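Local structure of DNA polymerase sliding clamp (1RWZ) at residues 190-194 / 238-243; 37-43 / 117-122; 84-88 / 98-102; 73-77 / 105-109; 134-139 / 202-208. The protein forms a ring-shaped homotrimer that probably encircles DNA as a sliding clamp, tethering polymerase and other proteins to it during replication. All blocks are in the same frame, centred on the assembly; numbering follows the deposited sequence.

Contact 1: residues 190-194 / 238-243; sequences RSMFS and LAPRIE
Glu-243, Met-192 and Arg-241 carry most of this contact, in which the extended C-terminal tail, leaving strand 232-238, passes along strand segment 190-194, outermost in its sheet within the chain, end-to-end directions 121° apart. The one direct backbone hydrogen bond runs from Arg-241 N to Met-192 O (2.9 Å); water 2 joins Met-192 N to Arg-241 O, so the tail borders the sheet without becoming a regular added strand. Glu-243 lays its CB 4.0 Å from Met-192 CB, then, with chi1 t and chi2 m, sends OE2 to Arg-190 NE in a 2.9 Å salt bridge, while OE1 reaches Arg-190 O through water 1. Arg-241, chi1 m and otherwise extended, places a guanidinium face over Ser-194 CA; its NH1 bonds Gln-151. On the side toward helix 195-201, Phe-193 (chi1 m) brings CE2 to 3.8 Å from Pro-240 CB, and its CB to 3.8 Å from Leu-238 CD2. Met-192 and Glu-243 touch Ile-153 of the next strand, 151-157, where Phe-154 meets Phe-193 edge-to-face.

Contact 2: residues 37-43 / 117-122; sequences RAVDPAN and RKEPRI
Arg-117 opens the segment with an all-trans side chain reaching over the type I turn Asp-40 to Asn-43: NH2 donates to Asn-43 OD1 at 2.8 Å, and Val-39 CB lies over one guanidinium face. Asn-43 takes this bond with chi1 m. Two residues on comes Glu-119 (chi1 t, chi2 p). Its OE1 is hydrogen-bonded to His-28 and is linked by water 4, 2.5 Å from OE1, to Arg-37 N, 2.8 Å from that water. Segment 117-122 belongs to the interdomain connecting loop, the long link between the two halves of a PCNA subunit, here laid along the end of strand 33-39. Pro-120 makes the closest backbone approach, its CA 6.4 Å from Ala-38 CA, with CB 3.7 Å from Val-39 CG2. Its O accepts from Arg-37 NH1 at 3.1 Å, though that oxygen is less surely placed. Arg-37 (chi1 p, chi3 p) also gives NE to His-35. Last, Ile-122 puts CG1 over the same guanidinium, 3.7 Å from NH1, while its N donates to water 5.

Contact 3: residues 84-88 / 98-102; sequences KDLVE and KVKFG
Strands 86-88 and 98-101 run antiparallel, their axes 4.7 Å apart at 156°, as two arms of one beta hairpin. The hydrogen-bonded pair is Glu-88 with Lys-100, CA atoms 5.0 Å apart: Glu-88 N gives to Lys-100 O, and Lys-100 N to Glu-88 O, both at 2.8 Å. Each carbonyl also has a CA-H close by, Val-87 CA 3.3 Å from Lys-100 O and Val-99 CA 3.5 Å from Glu-88 O. The two side chains share one face, where Glu-88 OE1 (chi1 t) and Lys-100 NZ (chi1 m, chi3 m) form a 3.4 Å salt bridge, with water 8 spanning the pair. Where the strands part, Leu-86 O takes protons from waters 6 and 7 (2.9 Å each), and water 6 accepts from Gly-102 N at 2.8 Å. Asp-85 OD1 accepts from Ser-82 N. On the other face Val-87 CG1 meets Val-99 CG1 at 3.6 Å. Backbone hydrogen bonds of Val-87 with Met-6 (strand 2-7) and Val-99 with Tyr-106 (strand 104-109) hold the hairpin within its sheet.

Contact 4: residues 73-77 / 105-109; sequences RIFDI and EYKVA
Helix segment 73-77 packs alongside strand segment 105-109, running nearly antiparallel to it (166°), axes 10.7 Å apart at closest; the nearest CA pairs are Ile-77 with Tyr-106 (8.2 Å) and Arg-73 with Val-108 (8.3 Å). No hydrogen bond joins them, so the contact is carried by side chains from one helix face and one strand face. The CH-pi interaction is the tightest element: Ile-77 (chi1 m, chi2 m) sets CG1 over the Tyr-106 ring, 3.5 Å from its centroid and 19° off the normal, the ring being brought there by chi1 t. Apolar packing completes it. Ile-74 has the same m, m rotamer; its CD1 lies at the ring edge, 4.2 Å from Tyr-106 CE2, and 4.1 Å from Val-108 CG1, while Arg-73 lays CD 3.9 Å from Val-108 CG2. The polar ends turn to the second subunit: Arg-73 makes a salt bridge to its Asp-170, which also bonds the Tyr-106 hydroxyl, and 105-108 pair antiparallel with a strand of that chain. An apolar layer of helix on sheet thus lies directly behind charged and hydrogen-bonding ends that help hold the subunits together in the clamp ring.

Contact 5: residues 134-139 / 202-208; sequences DAGEFK and CKVAGSG
Gly-136 and Ser-207 come within 3.9 Å CA to CA, an approach possible because the helix has no side chain here: a CB on Gly-136 would collide with Ser-207 OG. Asp-134, just ahead, is the N-cap of helix 135-146. With chi1 t its OD2 accepts from Glu-137 N (3.1 Å) and, weakly, from Gly-136 N (2.8 Å), while OD1 takes a hydrogen bond from Gly-208 N (2.8 Å); water 9 joins OD2 to Ser-207 OG. Gly-208, at phi 98° and psi -18°, turns where a side chain would jam. Farther along, Lys-139, trans throughout, stretches its NZ to Cys-202 O (3.1 Å) and Ala-205 O (3.0 Å), and through water 10 to Lys-203 O. Ala-135 CB meets Ala-205 CB at 3.9 Å, and Phe-138 CD2 lies 3.5 Å from Cys-202 SG, a sulfur-aromatic contact of oblique geometry. Both alanines also pack on Phe-225 of strand 221-227. Segment 202-208 leads from helix 195-201 to strand 210-215, so an N-capped helix start and the exit from a second helix are clasped together, the two being the pair of helices that, in the PCNA fold, line the inside of the ring in the C-terminal domain.

Contacts 3 and 4 are one continuous unit: their centres are about 11 Å apart, Val-99 N lies 2.7 Å from Tyr-106 O, and the hairpin of contact 3 is nested within the loop closed by contact 4, at the edge that joins the second subunit. Contacts 1 and 2, with nearest atoms about 5 Å apart, bring together the C-terminal tail and the interdomain connecting loop, which in PCNA relatives border the docking site for partner proteins; a similar role here is an inference. Contact 5, its nearest atoms about 8 Å from contact 1 and also from contact 4, belongs to the helical layer, where Glu-137 packs on Ser-103 of the third subunit.

Contact 1: residues 190-194 / 238-243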
# COMPACT_ATOMS: atom_id res chain seq x y z
N ARG A 190 -38.53 4.58 -3.59
CA ARG A 190 -37.68 5.57 -2.94
C ARG A 190 -37.51 5.18 -1.48
O ARG A 190 -38.49 5.11 -0.74
CB ARG A 190 -38.35 6.95 -3.04
CG ARG A 190 -37.55 8.12 -2.48
CD ARG A 190 -38.39 9.40 -2.54
NE ARG A 190 -37.70 10.56 -1.98
CZ ARG A 190 -36.78 11.27 -2.62
NH1 ARG A 190 -36.43 10.94 -3.86
NH2 ARG A 190 -36.19 12.30 -2.02
N SER A 191 -36.27 4.91 -1.07
CA SER A 191 -35.97 4.53 0.31
C SER A 191 -34.63 5.14 0.74
O SER A 191 -33.79 5.45 -0.11
CB SER A 191 -35.90 3.01 0.47
OG SER A 191 -37.17 2.40 0.31
N MET A 192 -34.43 5.30 2.04
CA MET A 192 -33.18 5.85 2.55
C MET A 192 -32.42 4.79 3.33
O MET A 192 -33.03 3.99 4.04
CB MET A 192 -33.46 7.06 3.45
CG MET A 192 -32.20 7.76 3.94
SD MET A 192 -32.49 9.46 4.44
CE MET A 192 -31.63 10.33 3.18
N PHE A 193 -31.09 4.78 3.20
CA PHE A 193 -30.26 3.78 3.87
C PHE A 193 -28.97 4.32 4.45
O PHE A 193 -28.50 5.39 4.07
CB PHE A 193 -29.89 2.65 2.90
CG PHE A 193 -31.07 1.99 2.25
CD1 PHE A 193 -31.47 2.36 0.97
CD2 PHE A 193 -31.80 1.03 2.95
CE1 PHE A 193 -32.60 1.78 0.39
CE2 PHE A 193 -32.92 0.44 2.38
CZ PHE A 193 -33.33 0.82 1.10
N SER A 194 -28.39 3.55 5.37
CA SER A 194 -27.13 3.89 6.02
C SER A 194 -25.95 3.63 5.08
O SER A 194 -25.79 2.52 4.58
CB SER A 194 -26.94 3.05 7.28
OG SER A 194 -25.56 2.90 7.58
N LEU A 238 -30.58 -4.80 3.52
CA LEU A 238 -30.38 -3.73 4.49
C LEU A 238 -31.69 -3.05 4.87
O LEU A 238 -32.43 -2.60 4.00
CB LEU A 238 -29.41 -2.70 3.92
CG LEU A 238 -29.09 -1.45 4.74
CD1 LEU A 238 -28.51 -1.86 6.09
CD2 LEU A 238 -28.12 -0.56 3.99
N ALA A 239 -31.95 -2.98 6.17
CA ALA A 239 -33.16 -2.33 6.69
C ALA A 239 -33.14 -0.85 6.32
O ALA A 239 -32.08 -0.22 6.27
CB ALA A 239 -33.24 -2.50 8.22
N PRO A 240 -34.33 -0.26 6.09
CA PRO A 240 -34.42 1.15 5.72
C PRO A 240 -34.55 2.13 6.89
O PRO A 240 -34.89 1.74 8.01
CB PRO A 240 -35.66 1.19 4.85
CG PRO A 240 -36.58 0.24 5.60
CD PRO A 240 -35.64 -0.92 5.99
N ARG A 241 -34.25 3.39 6.60
CA ARG A 241 -34.40 4.47 7.57
C ARG A 241 -35.65 5.19 7.05
O ARG A 241 -36.22 4.78 6.05
CB ARG A 241 -33.19 5.41 7.56
CG ARG A 241 -31.90 4.75 8.06
CD ARG A 241 -30.75 5.75 8.24
NE ARG A 241 -29.55 5.09 8.76
CZ ARG A 241 -28.47 5.72 9.23
NH1 ARG A 241 -28.43 7.04 9.26
NH2 ARG A 241 -27.44 5.03 9.68
N ILE A 242 -36.09 6.24 7.74
CA ILE A 242 -37.27 6.97 7.30
C ILE A 242 -36.96 7.92 6.13
O ILE A 242 -36.18 8.85 6.29
CB ILE A 242 -37.87 7.79 8.47
CG1 ILE A 242 -38.27 6.85 9.61
CG2 ILE A 242 -39.08 8.59 7.99
CD1 ILE A 242 -39.32 5.84 9.23
N GLU A 243 -37.58 7.68 4.98
CA GLU A 243 -37.37 8.53 3.80
C GLU A 243 -38.54 9.50 3.70
O GLU A 243 -39.70 9.08 3.61
CB GLU A 243 -37.30 7.67 2.53
CG GLU A 243 -36.68 8.35 1.31
CD GLU A 243 -37.46 9.56 0.82
OE1 GLU A 243 -38.66 9.40 0.49
OE2 GLU A 243 -36.88 10.66 0.75
O HOH W 1 -39.99 7.28 0.15
O HOH W 2 -36.79 4.47 3.47
O HOH W 3 -30.07 1.60 6.62

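Contact 2: residues 37-43 / 117-122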
# COMPACT_ATOMS: atom_id res chain seq x y z
N ARG A 37 -26.63 -18.25 5.44
CA ARG A 37 -27.33 -16.99 5.66
C ARG A 37 -27.12 -16.56 7.11
O ARG A 37 -27.00 -17.41 8.00
CB ARG A 37 -28.82 -17.16 5.37
CG ARG A 37 -29.52 -18.05 6.38
CD ARG A 37 -30.98 -18.29 6.04
NE ARG A 37 -31.14 -19.24 4.94
CZ ARG A 37 -32.29 -19.82 4.63
NH1 ARG A 37 -33.38 -19.54 5.34
NH2 ARG A 37 -32.36 -20.67 3.62
N ALA A 38 -27.08 -15.26 7.34
CA ALA A 38 -26.88 -14.73 8.69
C ALA A 38 -27.28 -13.26 8.79
O ALA A 38 -27.23 -12.52 7.82
CB ALA A 38 -25.41 -14.89 9.09
N VAL A 39 -27.68 -12.86 10.00
CA VAL A 39 -28.07 -11.48 10.26
C VAL A 39 -27.07 -10.92 11.26
O VAL A 39 -26.59 -11.65 12.13
CB VAL A 39 -29.49 -11.42 10.88
CG1 VAL A 39 -29.90 -9.98 11.08
CG2 VAL A 39 -30.47 -12.13 9.97
N ASP A 40 -26.74 -9.64 11.15
CA ASP A 40 -25.77 -9.06 12.07
C ASP A 40 -26.36 -8.85 13.46
O ASP A 40 -27.57 -8.97 13.65
CB ASP A 40 -25.19 -7.75 11.51
CG ASP A 40 -26.14 -6.57 11.63
OD1 ASP A 40 -25.63 -5.44 11.73
OD2 ASP A 40 -27.37 -6.77 11.61
N PRO A 41 -25.49 -8.57 14.45
CA PRO A 41 -25.92 -8.35 15.84
C PRO A 41 -27.01 -7.29 16.00
O PRO A 41 -27.95 -7.48 16.79
CB PRO A 41 -24.62 -7.94 16.54
CG PRO A 41 -23.59 -8.73 15.79
CD PRO A 41 -24.02 -8.53 14.35
N ALA A 42 -26.90 -6.20 15.26
CA ALA A 42 -27.88 -5.12 15.34
C ALA A 42 -29.18 -5.41 14.58
O ALA A 42 -30.13 -4.63 14.66
CB ALA A 42 -27.27 -3.83 14.84
N ASN A 43 -29.22 -6.52 13.85
CA ASN A 43 -30.40 -6.89 13.07
C ASN A 43 -30.77 -5.81 12.06
O ASN A 43 -31.94 -5.52 11.82
CB ASN A 43 -31.59 -7.16 14.00
CG ASN A 43 -31.53 -8.53 14.63
OD1 ASN A 43 -32.01 -9.51 14.07
ND2 ASN A 43 -30.91 -8.61 15.80
N ARG A 117 -26.51 -18.91 16.63
CA ARG A 117 -27.79 -18.23 16.56
C ARG A 117 -28.72 -18.88 15.54
O ARG A 117 -28.32 -19.16 14.41
CB ARG A 117 -27.60 -16.76 16.22
CG ARG A 117 -28.91 -16.04 15.94
CD ARG A 117 -28.70 -14.56 15.66
NE ARG A 117 -29.96 -13.92 15.28
CZ ARG A 117 -30.10 -12.62 15.08
NH1 ARG A 117 -29.06 -11.80 15.22
NH2 ARG A 117 -31.28 -12.13 14.73
N LYS A 118 -29.97 -19.10 15.96
CA LYS A 118 -30.99 -19.71 15.11
C LYS A 118 -30.90 -19.28 13.65
O LYS A 118 -30.66 -18.11 13.35
CB LYS A 118 -32.39 -19.37 15.64
CG LYS A 118 -32.79 -20.14 16.89
CD LYS A 118 -33.02 -21.61 16.59
CE LYS A 118 -33.52 -22.36 17.81
NZ LYS A 118 -33.79 -23.80 17.51
N GLU A 119 -31.10 -20.24 12.76
CA GLU A 119 -31.06 -19.98 11.33
C GLU A 119 -32.17 -18.99 10.97
O GLU A 119 -33.35 -19.26 11.21
CB GLU A 119 -31.27 -21.28 10.56
CG GLU A 119 -30.92 -21.22 9.09
CD GLU A 119 -29.42 -21.14 8.85
OE1 GLU A 119 -29.01 -21.26 7.68
OE2 GLU A 119 -28.66 -20.97 9.82
N PRO A 120 -31.82 -17.82 10.41
CA PRO A 120 -32.81 -16.81 10.04
C PRO A 120 -33.60 -17.17 8.78
O PRO A 120 -33.12 -17.90 7.93
CB PRO A 120 -31.96 -15.56 9.85
CG PRO A 120 -30.70 -16.11 9.28
CD PRO A 120 -30.45 -17.33 10.16
N ARG A 121 -34.82 -16.64 8.68
CA ARG A 121 -35.67 -16.90 7.53
C ARG A 121 -35.48 -15.81 6.48
O ARG A 121 -35.22 -14.65 6.81
CB ARG A 121 -37.14 -16.95 7.94
CG ARG A 121 -37.52 -18.14 8.80
CD ARG A 121 -39.03 -18.20 9.02
NE ARG A 121 -39.44 -19.38 9.78
CZ ARG A 121 -40.70 -19.69 10.06
NH1 ARG A 121 -41.69 -18.91 9.63
NH2 ARG A 121 -40.98 -20.78 10.76
N ILE A 122 -35.61 -16.18 5.21
CA ILE A 122 -35.46 -15.23 4.11
C ILE A 122 -36.76 -14.47 3.91
O ILE A 122 -37.80 -15.07 3.62
CB ILE A 122 -35.09 -15.95 2.80
CG1 ILE A 122 -33.76 -16.69 2.96
CG2 ILE A 122 -35.00 -14.94 1.66
CD1 ILE A 122 -33.36 -17.53 1.76
O HOH W 4 -26.75 -20.58 6.99
O HOH W 5 -36.43 -18.84 4.69

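Contact 3: residues 84-88 / 98-102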
# COMPACT_ATOMS: atom_id res chain seq x y z
N LYS A 84 -5.12 -17.42 -6.36
CA LYS A 84 -4.82 -18.39 -7.42
C LYS A 84 -4.57 -19.82 -6.92
O LYS A 84 -4.30 -20.72 -7.71
CB LYS A 84 -3.61 -17.91 -8.23
CG LYS A 84 -3.92 -16.68 -9.08
CD LYS A 84 -2.73 -16.30 -9.94
CE LYS A 84 -3.10 -15.18 -10.91
NZ LYS A 84 -1.96 -14.83 -11.81
N ASP A 85 -4.67 -20.02 -5.61
CA ASP A 85 -4.49 -21.34 -5.03
C ASP A 85 -5.81 -22.09 -5.21
O ASP A 85 -6.87 -21.46 -5.31
CB ASP A 85 -4.23 -21.25 -3.52
CG ASP A 85 -2.80 -20.90 -3.19
OD1 ASP A 85 -2.57 -20.42 -2.05
OD2 ASP A 85 -1.90 -21.12 -4.03
N LEU A 86 -5.75 -23.41 -5.28
CA LEU A 86 -6.98 -24.20 -5.34
C LEU A 86 -7.09 -24.67 -3.89
O LEU A 86 -6.09 -25.08 -3.29
CB LEU A 86 -6.85 -25.42 -6.26
CG LEU A 86 -7.24 -25.25 -7.73
CD1 LEU A 86 -7.32 -26.62 -8.38
CD2 LEU A 86 -8.58 -24.53 -7.84
N VAL A 87 -8.29 -24.61 -3.33
CA VAL A 87 -8.47 -25.02 -1.95
C VAL A 87 -9.45 -26.17 -1.83
O VAL A 87 -10.50 -26.17 -2.46
CB VAL A 87 -9.01 -23.85 -1.09
CG1 VAL A 87 -8.99 -24.24 0.39
CG2 VAL A 87 -8.20 -22.60 -1.34
N GLU A 88 -9.09 -27.17 -1.03
CA GLU A 88 -9.95 -28.32 -0.81
C GLU A 88 -10.49 -28.26 0.61
O GLU A 88 -9.74 -28.01 1.56
CB GLU A 88 -9.18 -29.63 -1.04
CG GLU A 88 -10.01 -30.90 -0.81
CD GLU A 88 -9.28 -32.16 -1.22
OE1 GLU A 88 -8.03 -32.16 -1.21
OE2 GLU A 88 -9.94 -33.17 -1.56
N LYS A 98 -11.12 -29.72 7.42
CA LYS A 98 -9.76 -29.66 6.89
C LYS A 98 -9.76 -28.69 5.72
O LYS A 98 -10.66 -28.73 4.87
CB LYS A 98 -9.30 -31.04 6.41
CG LYS A 98 -9.12 -32.07 7.51
CD LYS A 98 -8.56 -33.37 6.93
CE LYS A 98 -8.38 -34.42 8.01
NZ LYS A 98 -7.86 -35.70 7.44
N VAL A 99 -8.77 -27.81 5.69
CA VAL A 99 -8.63 -26.84 4.61
C VAL A 99 -7.25 -27.06 4.02
O VAL A 99 -6.24 -26.82 4.67
CB VAL A 99 -8.73 -25.40 5.15
CG1 VAL A 99 -8.63 -24.40 4.01
CG2 VAL A 99 -10.04 -25.22 5.90
N LYS A 100 -7.21 -27.52 2.77
CA LYS A 100 -5.94 -27.79 2.13
C LYS A 100 -5.68 -26.92 0.91
O LYS A 100 -6.55 -26.74 0.06
CB LYS A 100 -5.86 -29.26 1.71
CG LYS A 100 -6.09 -30.24 2.85
CD LYS A 100 -5.59 -31.63 2.49
CE LYS A 100 -6.28 -32.18 1.27
NZ LYS A 100 -5.68 -33.47 0.85
N PHE A 101 -4.47 -26.38 0.83
CA PHE A 101 -4.07 -25.53 -0.28
C PHE A 101 -2.54 -25.53 -0.32
O PHE A 101 -1.89 -25.54 0.73
CB PHE A 101 -4.62 -24.11 -0.10
CG PHE A 101 -4.19 -23.43 1.16
CD1 PHE A 101 -3.06 -22.62 1.18
CD2 PHE A 101 -4.91 -23.61 2.34
CE1 PHE A 101 -2.65 -21.99 2.36
CE2 PHE A 101 -4.51 -22.98 3.52
CZ PHE A 101 -3.38 -22.17 3.53
N GLY A 102 -1.98 -25.55 -1.52
CA GLY A 102 -0.53 -25.58 -1.62
C GLY A 102 -0.04 -26.82 -0.89
O GLY A 102 -0.60 -27.90 -1.07
O HOH W 6 -3.27 -24.74 -3.87
O HOH W 7 -3.91 -26.97 -3.87
O HOH W 8 -7.37 -35.06 -0.10

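Contact 4: residues 73-77 / 105-109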
# COMPACT_ATOMS: atom_id res chain seq x y z
N ARG A 73 -11.93 -17.24 12.31
CA ARG A 73 -10.79 -18.12 12.07
C ARG A 73 -10.57 -18.42 10.59
O ARG A 73 -9.45 -18.29 10.09
CB ARG A 73 -10.94 -19.44 12.83
CG ARG A 73 -10.77 -19.31 14.33
CD ARG A 73 -10.78 -20.68 14.99
NE ARG A 73 -10.61 -20.60 16.43
CZ ARG A 73 -9.51 -20.16 17.04
NH1 ARG A 73 -8.47 -19.75 16.33
NH2 ARG A 73 -9.46 -20.11 18.37
N ILE A 74 -11.63 -18.84 9.90
CA ILE A 74 -11.51 -19.15 8.48
C ILE A 74 -11.04 -17.91 7.73
O ILE A 74 -10.24 -17.99 6.80
CB ILE A 74 -12.85 -19.64 7.88
CG1 ILE A 74 -13.29 -20.93 8.56
CG2 ILE A 74 -12.70 -19.88 6.38
CD1 ILE A 74 -12.30 -22.07 8.45
N PHE A 75 -11.54 -16.74 8.15
CA PHE A 75 -11.14 -15.51 7.49
C PHE A 75 -9.66 -15.25 7.73
O PHE A 75 -8.93 -14.86 6.82
CB PHE A 75 -11.96 -14.33 8.03
CG PHE A 75 -11.63 -13.02 7.37
CD1 PHE A 75 -11.68 -12.89 5.99
CD2 PHE A 75 -11.28 -11.91 8.13
CE1 PHE A 75 -11.39 -11.68 5.37
CE2 PHE A 75 -10.99 -10.69 7.52
CZ PHE A 75 -11.05 -10.58 6.14
N ASP A 76 -9.21 -15.46 8.96
CA ASP A 76 -7.82 -15.24 9.30
C ASP A 76 -6.94 -16.17 8.46
O ASP A 76 -5.97 -15.74 7.85
CB ASP A 76 -7.59 -15.47 10.79
CG ASP A 76 -6.22 -15.01 11.25
OD1 ASP A 76 -5.75 -13.96 10.76
OD2 ASP A 76 -5.63 -15.68 12.12
N ILE A 77 -7.31 -17.45 8.42
CA ILE A 77 -6.56 -18.44 7.65
C ILE A 77 -6.61 -18.16 6.15
O ILE A 77 -5.63 -18.40 5.44
CB ILE A 77 -7.11 -19.87 7.90
CG1 ILE A 77 -6.93 -20.25 9.37
CG2 ILE A 77 -6.40 -20.87 7.00
CD1 ILE A 77 -5.48 -20.31 9.83
N GLU A 105 -2.07 -27.99 5.20
CA GLU A 105 -3.34 -28.57 5.62
C GLU A 105 -3.68 -27.96 6.97
O GLU A 105 -2.95 -28.14 7.95
CB GLU A 105 -3.26 -30.09 5.76
CG GLU A 105 -4.58 -30.69 6.26
CD GLU A 105 -4.56 -32.20 6.34
OE1 GLU A 105 -4.34 -32.86 5.30
OE2 GLU A 105 -4.75 -32.74 7.45
N TYR A 106 -4.78 -27.21 7.00
CA TYR A 106 -5.27 -26.56 8.21
C TYR A 106 -6.44 -27.38 8.74
O TYR A 106 -7.27 -27.86 7.97
CB TYR A 106 -5.74 -25.14 7.87
CG TYR A 106 -6.48 -24.41 8.97
CD1 TYR A 106 -5.83 -24.01 10.14
CD2 TYR A 106 -7.84 -24.10 8.83
CE1 TYR A 106 -6.51 -23.32 11.15
CE2 TYR A 106 -8.53 -23.41 9.83
CZ TYR A 106 -7.86 -23.02 10.99
OH TYR A 106 -8.53 -22.32 11.97
N LYS A 107 -6.48 -27.59 10.05
CA LYS A 107 -7.56 -28.34 10.67
C LYS A 107 -8.18 -27.44 11.73
O LYS A 107 -7.47 -26.94 12.60
CB LYS A 107 -7.05 -29.61 11.36
CG LYS A 107 -6.58 -30.72 10.44
CD LYS A 107 -6.16 -31.93 11.27
CE LYS A 107 -5.79 -33.11 10.39
NZ LYS A 107 -5.38 -34.28 11.21
N VAL A 108 -9.48 -27.22 11.65
CA VAL A 108 -10.13 -26.38 12.64
C VAL A 108 -11.33 -27.11 13.23
O VAL A 108 -12.04 -27.83 12.53
CB VAL A 108 -10.60 -25.02 12.05
CG1 VAL A 108 -11.63 -25.25 10.96
CG2 VAL A 108 -11.18 -24.15 13.16
N ALA A 109 -11.52 -26.94 14.53
CA ALA A 109 -12.64 -27.58 15.20
C ALA A 109 -13.92 -26.90 14.77
O ALA A 109 -14.01 -25.67 14.73
CB ALA A 109 -12.47 -27.48 16.71

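Contact 5: residues 134-139 / 202-208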
# COMPACT_ATOMS: atom_id res chain seq x y z
N ASP A 134 -23.17 -2.44 -12.93
CA ASP A 134 -21.85 -2.94 -12.57
C ASP A 134 -21.63 -2.63 -11.09
O ASP A 134 -21.87 -1.51 -10.65
CB ASP A 134 -20.78 -2.23 -13.39
CG ASP A 134 -19.39 -2.73 -13.06
OD1 ASP A 134 -18.99 -3.78 -13.60
OD2 ASP A 134 -18.70 -2.07 -12.24
N ALA A 135 -21.19 -3.63 -10.33
CA ALA A 135 -20.96 -3.45 -8.89
C ALA A 135 -19.88 -2.42 -8.60
O ALA A 135 -19.93 -1.73 -7.57
CB ALA A 135 -20.60 -4.79 -8.26
N GLY A 136 -18.90 -2.31 -9.49
CA GLY A 136 -17.82 -1.35 -9.29
C GLY A 136 -18.33 0.08 -9.38
O GLY A 136 -17.87 0.96 -8.65
N GLU A 137 -19.26 0.31 -10.30
CA GLU A 137 -19.84 1.63 -10.49
C GLU A 137 -20.66 1.99 -9.25
O GLU A 137 -20.63 3.13 -8.78
CB GLU A 137 -20.74 1.63 -11.73
CG GLU A 137 -21.34 2.98 -12.08
CD GLU A 137 -20.30 4.01 -12.49
OE1 GLU A 137 -19.10 3.68 -12.57
OE2 GLU A 137 -20.69 5.17 -12.73
N PHE A 138 -21.39 1.01 -8.73
CA PHE A 138 -22.21 1.21 -7.54
C PHE A 138 -21.29 1.55 -6.37
O PHE A 138 -21.54 2.49 -5.61
CB PHE A 138 -22.99 -0.07 -7.22
CG PHE A 138 -23.82 0.00 -5.97
CD1 PHE A 138 -25.02 0.70 -5.94
CD2 PHE A 138 -23.40 -0.66 -4.81
CE1 PHE A 138 -25.80 0.74 -4.77
CE2 PHE A 138 -24.18 -0.63 -3.65
CZ PHE A 138 -25.38 0.07 -3.63
N LYS A 139 -20.20 0.79 -6.25
CA LYS A 139 -19.22 0.98 -5.19
C LYS A 139 -18.68 2.41 -5.21
O LYS A 139 -18.51 3.03 -4.16
CB LYS A 139 -18.08 -0.03 -5.36
CG LYS A 139 -17.02 -0.03 -4.27
CD LYS A 139 -16.13 -1.26 -4.41
CE LYS A 139 -15.06 -1.32 -3.33
NZ LYS A 139 -14.35 -2.63 -3.33
N CYS A 202 -19.96 -3.37 -0.23
CA CYS A 202 -19.15 -3.24 -1.44
C CYS A 202 -17.70 -3.67 -1.35
O CYS A 202 -17.02 -3.77 -2.37
CB CYS A 202 -19.22 -1.80 -1.95
SG CYS A 202 -20.86 -1.29 -2.50
N LYS A 203 -17.21 -3.94 -0.14
CA LYS A 203 -15.82 -4.35 0.02
C LYS A 203 -15.47 -5.68 -0.65
O LYS A 203 -14.30 -5.94 -0.92
CB LYS A 203 -15.45 -4.39 1.50
CG LYS A 203 -15.28 -3.00 2.09
CD LYS A 203 -14.92 -3.04 3.56
CE LYS A 203 -14.74 -1.63 4.09
NZ LYS A 203 -14.45 -1.61 5.55
N VAL A 204 -16.47 -6.51 -0.92
CA VAL A 204 -16.21 -7.80 -1.56
C VAL A 204 -16.51 -7.76 -3.06
O VAL A 204 -16.38 -8.77 -3.76
CB VAL A 204 -17.05 -8.94 -0.94
CG1 VAL A 204 -16.65 -9.14 0.52
CG2 VAL A 204 -18.54 -8.63 -1.05
N ALA A 205 -16.90 -6.59 -3.56
CA ALA A 205 -17.23 -6.43 -4.97
C ALA A 205 -16.31 -5.46 -5.70
O ALA A 205 -15.61 -4.66 -5.09
CB ALA A 205 -18.68 -5.98 -5.12
N GLY A 206 -16.32 -5.54 -7.03
CA GLY A 206 -15.49 -4.65 -7.82
C GLY A 206 -15.98 -4.56 -9.25
O GLY A 206 -16.99 -5.15 -9.61
N SER A 207 -15.25 -3.80 -10.07
CA SER A 207 -15.62 -3.65 -11.47
C SER A 207 -15.70 -5.03 -12.08
O SER A 207 -14.86 -5.89 -11.79
CB SER A 207 -14.57 -2.81 -12.21
OG SER A 207 -14.51 -1.50 -11.69
N GLY A 208 -16.70 -5.26 -12.91
CA GLY A 208 -16.82 -6.57 -13.54
C GLY A 208 -17.80 -7.50 -12.85
O GLY A 208 -18.22 -8.50 -13.43
O HOH W 9 -16.85 -0.36 -13.11
O HOH W 10 -12.55 -3.99 -1.17